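Local coordinates for protein putative D-lactate dehydrogenase (Chlamydomonas reinhardtii, PDB 4ZGS) that serves as the pyruvate reductase of the algal chloroplast, probably reducing pyruvate to D-lactate with a nicotinamide cofactor during fermentation, at residues C37-T42 and V81-V86; E252-M257 and S283-A288; H178-V183 and K203-D208; A30-T35 and Y358-P363. One frame throughout, in Å; residues are numbered along the deposited sequence.

How the contacts relate
From the N terminus, residues 30-35 open the longest loop, which contact 4 closes only at 358-363; the other three contacts follow one another in series within it, and none cross. Contact 1 closes first, pairing strands 36-39 and 81-84 of the five-stranded parallel sheet. Contact 3 comes next, joining strands 180-184 and 203-207 of the NAD-binding sheet, and contact 2 then ties the turn after helix 251-254 to the start of strand 286-291 in that sheet. Contacts 1 and 4 touch, Thr35 CG2 lying 3.6 Å from Val81 CG1. Contacts 2 and 3, with centres about 17 Å apart, lie on the other side of the chain's centre.

Contact 1 of 4, residues C37-T42 and V81-V86; sequences CICYST and VAVLFV
The ring of Tyr40 turns an edge to strand 81-84: Val83 O and Ala82 CB lie near the ring plane, with CB 4.3 Å from Tyr40 CE1. Leu84 CD1 comes in obliquely, 3.9 Å from Tyr40 CD1, and the two side chains run side by side in the same direction. The phenol OH of Tyr40 is hydrogen-bonded to Thr72 O. The second ring, Phe85, has Val86 CG1 over one face, offset toward the rim, and packs on Leu168 of a second subunit. The two strands run parallel, joined by three backbone bonds: Ile38 N to Val81 O at 2.9 Å, Val83 N to Ile38 O at 2.7 Å, and Tyr40 N to Val83 O at 2.9 Å. Ile38 O also receives a CA-H contact from Ala82. On one face Cys37 lies beside Val81 and Cys39 beside Val83, each sulfur leaning on its valine; both separations are modelled shorter than normal packing, which leaves the exact sulfur positions doubtful. On the other face Ile38 CG2 rests 4.0 Å from Ala82 CB. The backbone of Tyr62, in strand 60-63, bonds to that of Cys37 and Cys39, which places 36-39 inside the sheet. The strand order 2-1-3-4-5 is that of a flavodoxin-like parallel sheet, as in the substrate-binding domain of D-2-hydroxyacid dehydrogenases.

Contact 2 of 4, residues E252-M257 and S283-A288; sequences ESIQKM and SGQIGA
Gln285 carries most of this contact, two residues past helix 277-283, which the chain leaves at Gly284 with positive phi. Its CG is anti to the backbone N (chi1 -176°) and lies 3.6 Å from Ile254 CG2, the two side chains sliding past each other in opposite directions. A bend at chi2 brings CD round toward the turn, where NE2 bonds to two carbonyls. Its bond to Ile254 O, 2.9 Å long and nearly straight at 164°, lies in the carbonyl plane and close to the amide's own plane. Its bond to Met257 O is equally long but more bent, with NE2 standing above that carbonyl plane. Ile254 O also accepts Met257 N, the bond that closes the type I turn from Ile254 to Met257. The bent side chain of Gln255 crosses that of Gln285 at a slant, Gln255 NE2 lying 3.9 Å from Gln285 CG, with the two amide planes 35° apart. An alanine at Gln285 would probably leave Met257 O without this side-chain donor and open a gap beside Ile254 CG2. Ile286 follows, crossing Ile254 at about a right angle, with their CD1 atoms 4.0 Å apart. Ile254 and Ile286 both pack on Ala280 of helix 277-283, while the backbone of Gly287 bonds to Val261, setting strand 286-291 beside strand 261-265 in the NAD-binding sheet.

Contact 3 of 4, residues H178-V183 and K203-D208; sequences HKVVGV and KVFAYD. With NAD (nicotinamide-adenine-dinucleotide), chain I.
Val180 and Phe205 share one face of the paired strands, Val180 CG1 meeting the ring obliquely at Phe205 CD1, 3.7 Å away. With CG1 anti to the backbone N (chi1 177°), this methyl is the one that meets the ring; Val181 O lies near the ring plane, at the edge. Lys203 sits on the same face, its chain extended, with CD and CE alongside His178 O and CE 3.6 Å from it. On the other face the valines pack together: Val183 CG2 approaches Val204 CG1 at 4.0 Å with the two side chains set at an oblique angle, and Leu197 of helix 188-200 covers Val181 and Val204. Five backbone bonds join the strands. Lys203 N, Val181 N, Phe205 N, Val183 N and Tyr207 N bond in turn to Lys179, Lys203, Val181, Phe205 and Val183 carbonyls; the Phe205 N to Val181 O bond, 2.7 Å and 174°, is almost straight. At the C-terminal end the strand reaches the cofactor. NAD C2A lies oblique to the Tyr207 ring, 3.8 Å from Tyr207 CE2, and Asp208, which binds NAD, brings OD2 to 3.3 Å from the ribose carbon C1B. Thr186 N and Lys210 N hold the two carboxylate oxygens in place. With helix 188-200 between them, these strands form the beta-alpha-beta crossover of a Rossmann fold, whose acidic residue at the end of the second strand characteristically sits by the adenosine ribose.

Contact 4 of 4, residues A30-T35 and Y358-P363; sequences AKVATT and YVLDRP
Helix 26-33 and the last turn of helix 341-359 draw together at Val32 and Val359, whose CA atoms are 6.1 Å apart, just before a Schellman motif ends the second helix, with positive phi at Asp361. Val359 is the central side chain. Its CG1 rests against the first helix, 3.9 Å from Val32 CA and 4.1 Å from Val32 CG2, while CG2 meets Thr35 OG1 tip to tip; that separation is modelled so short that its exact value is doubtful. Leu360 crosses Val32 at about a right angle, its CG 4.0 Å from Val32 CG2. Lys31 stretches out fully extended and passes Val359 in the opposite direction, bringing CE to 3.7 Å from Val359 O. Thr35 OG1 is anti to its own carbonyl carbon (chi1 -51°) and bonds back to Val32 O at 2.7 Å. Thr35 N bonds to the same oxygen, which therefore has two donors from one residue. An alanine at Thr35 would probably leave Val32 O with one donor fewer and open a gap at the tip of Val359. Phe58 covers Val32 and Thr35 from a loop. The contact brings residues near the two chain ends together chiefly through aliphatic packing: the Thr35 hydroxyl spends its proton within its own segment and offers Val359 no more than van der Waals contact.

Contact 1 of 4, residues C37-T42 and V81-V86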
# COMPACT_ATOMS: atom_id res chain seq x y z
N CYS A 37 -12.67 -34.84 -18.16
CA CYS A 37 -12.26 -34.26 -16.89
C CYS A 37 -12.82 -32.86 -16.64
O CYS A 37 -12.70 -31.97 -17.50
CB CYS A 37 -10.75 -34.20 -16.82
SG CYS A 37 -9.87 -35.74 -16.94
N ILE A 38 -13.43 -32.64 -15.48
CA ILE A 38 -13.82 -31.30 -15.10
C ILE A 38 -12.96 -30.81 -13.93
O ILE A 38 -12.75 -31.56 -12.99
CB ILE A 38 -15.36 -31.24 -14.77
CG1 ILE A 38 -15.79 -29.81 -14.37
CG2 ILE A 38 -15.73 -32.23 -13.67
CD1 ILE A 38 -17.33 -29.59 -14.41
N CYS A 39 -12.45 -29.57 -14.00
CA CYS A 39 -11.66 -28.98 -12.89
C CYS A 39 -12.32 -27.75 -12.26
O CYS A 39 -12.56 -26.74 -12.93
CB CYS A 39 -10.24 -28.58 -13.34
SG CYS A 39 -9.18 -30.01 -13.72
N TYR A 40 -12.62 -27.87 -10.98
CA TYR A 40 -13.18 -26.77 -10.22
C TYR A 40 -12.16 -25.77 -9.67
O TYR A 40 -10.98 -26.08 -9.49
CB TYR A 40 -14.04 -27.37 -9.11
CG TYR A 40 -15.26 -28.02 -9.70
CD1 TYR A 40 -15.21 -29.34 -10.13
CD2 TYR A 40 -16.44 -27.32 -9.87
CE1 TYR A 40 -16.33 -29.95 -10.70
CE2 TYR A 40 -17.56 -27.92 -10.42
CZ TYR A 40 -17.51 -29.24 -10.84
OH TYR A 40 -18.62 -29.87 -11.40
N SER A 41 -12.61 -24.55 -9.42
CA SER A 41 -11.70 -23.51 -8.90
C SER A 41 -10.53 -23.23 -9.84
O SER A 41 -9.39 -23.14 -9.39
CB SER A 41 -11.15 -23.88 -7.52
OG SER A 41 -12.20 -24.07 -6.59
N THR A 42 -10.80 -23.03 -11.13
CA THR A 42 -9.69 -22.77 -12.03
C THR A 42 -9.46 -21.29 -12.03
O THR A 42 -10.08 -20.55 -12.80
CB THR A 42 -9.99 -23.24 -13.48
OG1 THR A 42 -10.36 -24.62 -13.49
CG2 THR A 42 -8.79 -23.03 -14.37
N VAL A 81 -14.08 -37.60 -14.27
CA VAL A 81 -13.25 -37.26 -13.12
C VAL A 81 -13.32 -35.78 -12.83
O VAL A 81 -13.25 -34.94 -13.74
CB VAL A 81 -11.77 -37.69 -13.33
CG1 VAL A 81 -11.32 -37.40 -14.74
CG2 VAL A 81 -10.86 -37.02 -12.31
N ALA A 82 -13.48 -35.46 -11.55
CA ALA A 82 -13.54 -34.08 -11.10
C ALA A 82 -12.21 -33.72 -10.43
O ALA A 82 -11.78 -34.39 -9.50
CB ALA A 82 -14.72 -33.86 -10.14
N VAL A 83 -11.53 -32.68 -10.92
CA VAL A 83 -10.33 -32.24 -10.24
C VAL A 83 -10.63 -31.06 -9.31
O VAL A 83 -11.11 -30.00 -9.73
CB VAL A 83 -9.22 -31.85 -11.21
CG1 VAL A 83 -7.97 -31.50 -10.41
CG2 VAL A 83 -8.92 -33.00 -12.16
N LEU A 84 -10.27 -31.26 -8.05
CA LEU A 84 -10.65 -30.40 -6.94
C LEU A 84 -9.42 -29.97 -6.16
O LEU A 84 -8.35 -30.57 -6.27
CB LEU A 84 -11.60 -31.14 -5.99
CG LEU A 84 -13.08 -31.36 -6.29
CD1 LEU A 84 -13.29 -31.70 -7.74
CD2 LEU A 84 -13.61 -32.48 -5.40
N PHE A 85 -9.59 -28.94 -5.35
CA PHE A 85 -8.53 -28.37 -4.56
C PHE A 85 -9.07 -28.25 -3.15
O PHE A 85 -10.23 -28.62 -2.89
CB PHE A 85 -8.07 -27.03 -5.14
CG PHE A 85 -6.82 -26.47 -4.51
CD1 PHE A 85 -5.68 -27.26 -4.36
CD2 PHE A 85 -6.78 -25.14 -4.10
CE1 PHE A 85 -4.53 -26.75 -3.78
CE2 PHE A 85 -5.63 -24.61 -3.53
CZ PHE A 85 -4.49 -25.42 -3.37
N VAL A 86 -8.23 -27.78 -2.23
CA VAL A 86 -8.56 -27.76 -0.81
C VAL A 86 -9.80 -26.90 -0.54
O VAL A 86 -10.59 -27.22 0.35
CB VAL A 86 -7.36 -27.25 0.03
CG1 VAL A 86 -7.06 -25.81 -0.31
CG2 VAL A 86 -7.61 -27.43 1.52

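Contact 2 of 4, residues E252-M257 and S283-A288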
# COMPACT_ATOMS: atom_id res chain seq x y z
N GLU A 252 1.86 -20.21 27.83
CA GLU A 252 2.86 -20.73 28.74
C GLU A 252 4.20 -20.98 28.07
O GLU A 252 5.23 -20.49 28.53
CB GLU A 252 2.38 -22.03 29.38
CG GLU A 252 1.29 -21.84 30.44
CD GLU A 252 -0.03 -21.35 29.84
OE1 GLU A 252 -0.15 -21.32 28.60
OE2 GLU A 252 -0.94 -20.96 30.62
N SER A 253 4.17 -21.72 26.96
CA SER A 253 5.42 -22.11 26.32
C SER A 253 6.13 -20.89 25.79
O SER A 253 7.36 -20.86 25.70
CB SER A 253 5.19 -23.14 25.21
OG SER A 253 4.28 -22.70 24.24
N ILE A 254 5.36 -19.86 25.47
CA ILE A 254 5.97 -18.66 24.94
C ILE A 254 6.88 -17.99 25.97
O ILE A 254 7.92 -17.44 25.60
CB ILE A 254 4.91 -17.67 24.44
CG1 ILE A 254 4.39 -18.13 23.07
CG2 ILE A 254 5.51 -16.30 24.31
CD1 ILE A 254 3.27 -17.32 22.50
N GLN A 255 6.54 -18.07 27.25
CA GLN A 255 7.38 -17.46 28.28
C GLN A 255 8.65 -18.28 28.52
O GLN A 255 9.55 -17.81 29.21
CB GLN A 255 6.62 -17.27 29.60
CG GLN A 255 5.48 -16.26 29.47
CD GLN A 255 5.92 -14.92 28.85
OE1 GLN A 255 6.95 -14.35 29.24
NE2 GLN A 255 5.15 -14.43 27.88
N LYS A 256 8.71 -19.50 27.99
CA LYS A 256 9.93 -20.31 28.04
C LYS A 256 10.91 -19.94 26.93
O LYS A 256 12.07 -20.33 26.98
CB LYS A 256 9.61 -21.81 27.93
CG LYS A 256 8.89 -22.39 29.13
CD LYS A 256 8.79 -23.90 29.02
CE LYS A 256 7.97 -24.29 27.80
NZ LYS A 256 7.71 -25.76 27.75
N MET A 257 10.44 -19.20 25.93
CA MET A 257 11.31 -18.83 24.82
C MET A 257 12.24 -17.70 25.20
O MET A 257 12.18 -17.16 26.30
CB MET A 257 10.48 -18.43 23.61
CG MET A 257 9.65 -19.56 23.09
SD MET A 257 8.47 -19.04 21.82
CE MET A 257 9.55 -18.98 20.39
N SER A 283 4.78 -7.32 24.60
CA SER A 283 5.75 -7.36 25.70
C SER A 283 7.17 -7.47 25.17
O SER A 283 8.15 -7.27 25.90
CB SER A 283 5.47 -8.52 26.68
OG SER A 283 5.58 -9.79 26.07
N GLY A 284 7.28 -7.83 23.89
CA GLY A 284 8.58 -8.04 23.28
C GLY A 284 9.11 -9.46 23.40
O GLY A 284 10.20 -9.77 22.88
N GLN A 285 8.35 -10.33 24.06
CA GLN A 285 8.71 -11.74 24.21
C GLN A 285 8.82 -12.40 22.85
O GLN A 285 9.84 -13.04 22.56
CB GLN A 285 7.70 -12.48 25.09
CG GLN A 285 8.07 -13.94 25.36
CD GLN A 285 9.45 -14.12 26.03
OE1 GLN A 285 10.12 -13.15 26.42
NE2 GLN A 285 9.88 -15.37 26.15
N ILE A 286 7.80 -12.25 22.00
CA ILE A 286 7.97 -12.59 20.60
C ILE A 286 8.38 -11.35 19.84
O ILE A 286 7.61 -10.39 19.73
CB ILE A 286 6.73 -13.17 19.94
CG1 ILE A 286 6.40 -14.55 20.50
CG2 ILE A 286 6.97 -13.31 18.47
CD1 ILE A 286 5.24 -15.23 19.78
N GLY A 287 9.58 -11.38 19.29
CA GLY A 287 10.10 -10.24 18.56
C GLY A 287 9.62 -10.16 17.12
O GLY A 287 9.55 -9.08 16.55
N ALA A 288 9.29 -11.29 16.51
CA ALA A 288 8.82 -11.24 15.14
C ALA A 288 8.04 -12.49 14.78
O ALA A 288 8.14 -13.53 15.43
CB ALA A 288 9.99 -11.03 14.18

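Contact 3 of 4, residues H178-V183 and K203-D208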
# COMPACT_ATOMS: atom_id res chain seq x y z
N HIS A 178 25.55 -16.09 12.78
CA HIS A 178 25.83 -17.01 13.88
C HIS A 178 24.64 -17.31 14.80
O HIS A 178 24.81 -17.88 15.87
CB HIS A 178 27.06 -16.53 14.63
CG HIS A 178 28.31 -16.63 13.81
ND1 HIS A 178 28.86 -15.56 13.15
CD2 HIS A 178 29.08 -17.70 13.50
CE1 HIS A 178 29.94 -15.95 12.49
NE2 HIS A 178 30.09 -17.25 12.68
N LYS A 179 23.44 -16.89 14.40
CA LYS A 179 22.24 -17.07 15.21
C LYS A 179 21.85 -18.53 15.49
O LYS A 179 22.07 -19.41 14.66
CB LYS A 179 21.07 -16.36 14.53
CG LYS A 179 21.32 -14.89 14.30
CD LYS A 179 21.63 -14.22 15.62
CE LYS A 179 22.22 -12.82 15.43
NZ LYS A 179 21.18 -11.84 15.00
N VAL A 180 21.26 -18.76 16.66
CA VAL A 180 20.74 -20.07 17.04
C VAL A 180 19.31 -20.26 16.52
O VAL A 180 18.42 -19.46 16.81
CB VAL A 180 20.70 -20.24 18.54
CG1 VAL A 180 20.08 -21.59 18.89
CG2 VAL A 180 22.08 -20.09 19.12
N VAL A 181 19.12 -21.33 15.77
CA VAL A 181 17.89 -21.69 15.09
C VAL A 181 17.35 -23.05 15.53
O VAL A 181 18.00 -24.06 15.30
CB VAL A 181 18.13 -21.76 13.61
CG1 VAL A 181 16.91 -22.38 12.87
CG2 VAL A 181 18.54 -20.40 13.11
N GLY A 182 16.22 -23.06 16.23
CA GLY A 182 15.46 -24.28 16.48
C GLY A 182 14.59 -24.72 15.32
O GLY A 182 13.69 -23.99 14.92
N VAL A 183 14.80 -25.93 14.82
CA VAL A 183 13.85 -26.51 13.88
C VAL A 183 13.00 -27.50 14.61
O VAL A 183 13.54 -28.44 15.21
CB VAL A 183 14.51 -27.20 12.71
CG1 VAL A 183 13.47 -27.86 11.86
CG2 VAL A 183 15.31 -26.21 11.90
N LYS A 203 23.62 -21.62 13.72
CA LYS A 203 23.81 -22.77 14.59
C LYS A 203 22.44 -23.39 14.73
O LYS A 203 21.58 -22.87 15.43
CB LYS A 203 24.36 -22.37 15.95
CG LYS A 203 25.65 -21.55 15.90
CD LYS A 203 25.98 -21.03 17.27
CE LYS A 203 27.21 -20.15 17.25
NZ LYS A 203 27.51 -19.61 18.62
N VAL A 204 22.25 -24.54 14.10
CA VAL A 204 20.93 -25.11 14.03
C VAL A 204 20.76 -26.19 15.09
O VAL A 204 21.65 -26.99 15.32
CB VAL A 204 20.66 -25.68 12.65
CG1 VAL A 204 19.21 -26.16 12.54
CG2 VAL A 204 20.95 -24.62 11.60
N PHE A 205 19.62 -26.16 15.76
CA PHE A 205 19.29 -27.20 16.72
C PHE A 205 17.95 -27.74 16.29
O PHE A 205 17.23 -27.07 15.58
CB PHE A 205 19.29 -26.66 18.16
CG PHE A 205 20.67 -26.27 18.64
CD1 PHE A 205 21.25 -25.08 18.23
CD2 PHE A 205 21.39 -27.11 19.48
CE1 PHE A 205 22.50 -24.72 18.65
CE2 PHE A 205 22.66 -26.76 19.91
CZ PHE A 205 23.21 -25.57 19.50
N ALA A 206 17.66 -28.97 16.66
CA ALA A 206 16.44 -29.61 16.20
C ALA A 206 15.77 -30.32 17.32
O ALA A 206 16.42 -30.81 18.25
CB ALA A 206 16.74 -30.58 15.08
N TYR A 207 14.45 -30.42 17.20
CA TYR A 207 13.65 -31.25 18.07
C TYR A 207 12.72 -32.10 17.24
O TYR A 207 12.05 -31.60 16.32
CB TYR A 207 12.82 -30.41 19.04
CG TYR A 207 11.79 -31.24 19.75
CD1 TYR A 207 12.13 -31.98 20.87
CD2 TYR A 207 10.50 -31.37 19.26
CE1 TYR A 207 11.19 -32.76 21.53
CE2 TYR A 207 9.56 -32.16 19.90
CZ TYR A 207 9.91 -32.85 21.03
OH TYR A 207 8.99 -33.64 21.68
N ASP A 208 12.62 -33.37 17.59
CA ASP A 208 11.61 -34.21 17.01
C ASP A 208 11.39 -35.36 17.93
O ASP A 208 12.27 -35.72 18.70
CB ASP A 208 12.00 -34.73 15.63
CG ASP A 208 10.82 -35.30 14.87
OD1 ASP A 208 10.17 -36.23 15.39
OD2 ASP A 208 10.51 -34.78 13.77
PA NAD I . 6.87 -35.30 7.38
O1A NAD I . 6.19 -36.54 7.83
O2A NAD I . 8.07 -35.90 6.73
O5B NAD I . 7.27 -34.35 8.61
C5B NAD I . 6.61 -34.44 9.88
C4B NAD I . 7.57 -34.82 10.96
O4B NAD I . 7.11 -34.31 12.29
C3B NAD I . 7.71 -36.29 11.09
O3B NAD I . 9.10 -36.71 11.04
C2B NAD I . 7.16 -36.65 12.39
O2B NAD I . 7.89 -37.78 12.95
C1B NAD I . 7.34 -35.45 13.23
N9A NAD I . 6.51 -35.41 14.37
C8A NAD I . 5.39 -36.25 14.65
N7A NAD I . 4.84 -35.91 15.89
C5A NAD I . 5.61 -34.89 16.40
C6A NAD I . 5.61 -34.09 17.58
N6A NAD I . 4.64 -34.28 18.60
N1A NAD I . 6.50 -33.21 17.71
C2A NAD I . 7.39 -32.93 16.93
N3A NAD I . 7.55 -33.54 15.81
C4A NAD I . 6.67 -34.57 15.43
O3 NAD I . 6.00 -34.50 6.31
PN NAD I . 6.46 -33.15 5.59
O1N NAD I . 6.61 -33.31 4.13
O2N NAD I . 7.83 -32.76 6.01
O5D NAD I . 5.43 -31.98 5.94
C5D NAD I . 4.02 -32.13 5.76
C4D NAD I . 3.42 -30.89 6.31
O4D NAD I . 3.62 -29.75 5.38
C3D NAD I . 1.96 -30.97 6.47
O3D NAD I . 1.60 -31.70 7.67
C2D NAD I . 1.59 -29.56 6.58
O2D NAD I . 1.72 -29.15 7.96
C1D NAD I . 2.54 -28.81 5.73
N1N NAD I . 1.91 -28.30 4.58
C2N NAD I . 2.10 -26.95 4.21
C3N NAD I . 1.46 -26.43 3.08
C7N NAD I . 1.67 -24.97 2.68
O7N NAD I . 1.81 -24.12 3.53
N7N NAD I . 1.67 -24.59 1.31
C4N NAD I . 0.62 -27.26 2.31
C5N NAD I . 0.43 -28.61 2.68
C6N NAD I . 1.06 -29.12 3.81

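Contact 4 of 4, residues A30-T35 and Y358-P363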
# COMPACT_ATOMS: atom_id res chain seq x y z
N ALA A 30 -4.56 -43.37 -26.08
CA ALA A 30 -5.82 -43.06 -26.73
C ALA A 30 -6.98 -43.37 -25.82
O ALA A 30 -7.98 -42.63 -25.78
CB ALA A 30 -5.95 -43.85 -28.04
N LYS A 31 -6.82 -44.42 -25.03
CA LYS A 31 -7.84 -44.79 -24.07
C LYS A 31 -7.85 -43.76 -22.93
O LYS A 31 -8.92 -43.32 -22.50
CB LYS A 31 -7.61 -46.21 -23.56
CG LYS A 31 -8.52 -46.62 -22.41
CD LYS A 31 -8.31 -48.09 -22.05
CE LYS A 31 -9.18 -48.54 -20.87
NZ LYS A 31 -8.88 -49.98 -20.53
N VAL A 32 -6.67 -43.34 -22.48
CA VAL A 32 -6.60 -42.33 -21.43
C VAL A 32 -7.19 -41.01 -21.94
O VAL A 32 -7.96 -40.36 -21.25
CB VAL A 32 -5.17 -42.07 -20.97
CG1 VAL A 32 -5.09 -40.77 -20.12
CG2 VAL A 32 -4.62 -43.29 -20.22
N ALA A 33 -6.88 -40.68 -23.19
CA ALA A 33 -7.33 -39.45 -23.82
C ALA A 33 -8.86 -39.32 -23.86
O ALA A 33 -9.40 -38.20 -23.83
CB ALA A 33 -6.75 -39.36 -25.23
N THR A 34 -9.56 -40.45 -23.90
CA THR A 34 -11.02 -40.45 -23.97
C THR A 34 -11.63 -40.05 -22.63
O THR A 34 -12.85 -39.90 -22.52
CB THR A 34 -11.59 -41.85 -24.39
OG1 THR A 34 -11.33 -42.80 -23.35
CG2 THR A 34 -10.98 -42.35 -25.71
N THR A 35 -10.81 -39.93 -21.60
CA THR A 35 -11.31 -39.47 -20.31
C THR A 35 -11.85 -38.04 -20.40
O THR A 35 -11.24 -37.19 -21.06
CB THR A 35 -10.20 -39.53 -19.21
OG1 THR A 35 -9.59 -40.83 -19.21
CG2 THR A 35 -10.79 -39.25 -17.84
N TYR A 358 -5.88 -44.78 -12.81
CA TYR A 358 -7.30 -45.04 -12.61
C TYR A 358 -7.93 -45.58 -13.91
O TYR A 358 -8.60 -46.60 -13.89
CB TYR A 358 -8.07 -43.79 -12.13
CG TYR A 358 -9.56 -44.00 -12.26
CD1 TYR A 358 -10.22 -44.88 -11.40
CD2 TYR A 358 -10.30 -43.37 -13.26
CE1 TYR A 358 -11.57 -45.12 -11.52
CE2 TYR A 358 -11.66 -43.60 -13.38
CZ TYR A 358 -12.29 -44.48 -12.51
OH TYR A 358 -13.64 -44.74 -12.61
N VAL A 359 -7.72 -44.86 -15.01
CA VAL A 359 -8.23 -45.23 -16.33
C VAL A 359 -7.70 -46.59 -16.83
O VAL A 359 -8.43 -47.39 -17.44
CB VAL A 359 -7.86 -44.16 -17.38
CG1 VAL A 359 -8.21 -44.68 -18.79
CG2 VAL A 359 -8.55 -42.80 -17.07
N LEU A 360 -6.43 -46.84 -16.55
CA LEU A 360 -5.74 -48.03 -17.00
C LEU A 360 -5.91 -49.11 -15.97
O LEU A 360 -5.35 -50.20 -16.09
CB LEU A 360 -4.26 -47.74 -17.23
CG LEU A 360 -4.03 -46.85 -18.44
CD1 LEU A 360 -2.53 -46.76 -18.74
CD2 LEU A 360 -4.82 -47.44 -19.61
N ASP A 361 -6.69 -48.80 -14.93
CA ASP A 361 -7.02 -49.82 -13.96
C ASP A 361 -5.82 -50.36 -13.17
O ASP A 361 -5.84 -51.50 -12.71
CB ASP A 361 -7.71 -50.98 -14.67
CG ASP A 361 -8.51 -51.83 -13.73
OD1 ASP A 361 -8.84 -51.31 -12.64
OD2 ASP A 361 -8.78 -53.01 -14.07
N ARG A 362 -4.77 -49.54 -13.05
CA ARG A 362 -3.59 -49.89 -12.26
C ARG A 362 -3.85 -49.68 -10.77
O ARG A 362 -4.83 -49.04 -10.40
CB ARG A 362 -2.39 -49.06 -12.71
CG ARG A 362 -1.89 -49.34 -14.12
CD ARG A 362 -0.85 -48.27 -14.45
NE ARG A 362 -0.37 -48.32 -15.83
CZ ARG A 362 0.59 -47.52 -16.31
NH1 ARG A 362 1.15 -46.60 -15.52
NH2 ARG A 362 0.96 -47.63 -17.57
N PRO A 363 -3.00 -50.23 -9.90
CA PRO A 363 -3.19 -49.93 -8.47
C PRO A 363 -2.89 -48.46 -8.20
O PRO A 363 -1.86 -47.95 -8.64
CB PRO A 363 -2.19 -50.86 -7.77
CG PRO A 363 -1.20 -51.24 -8.83
CD PRO A 363 -1.94 -51.24 -10.12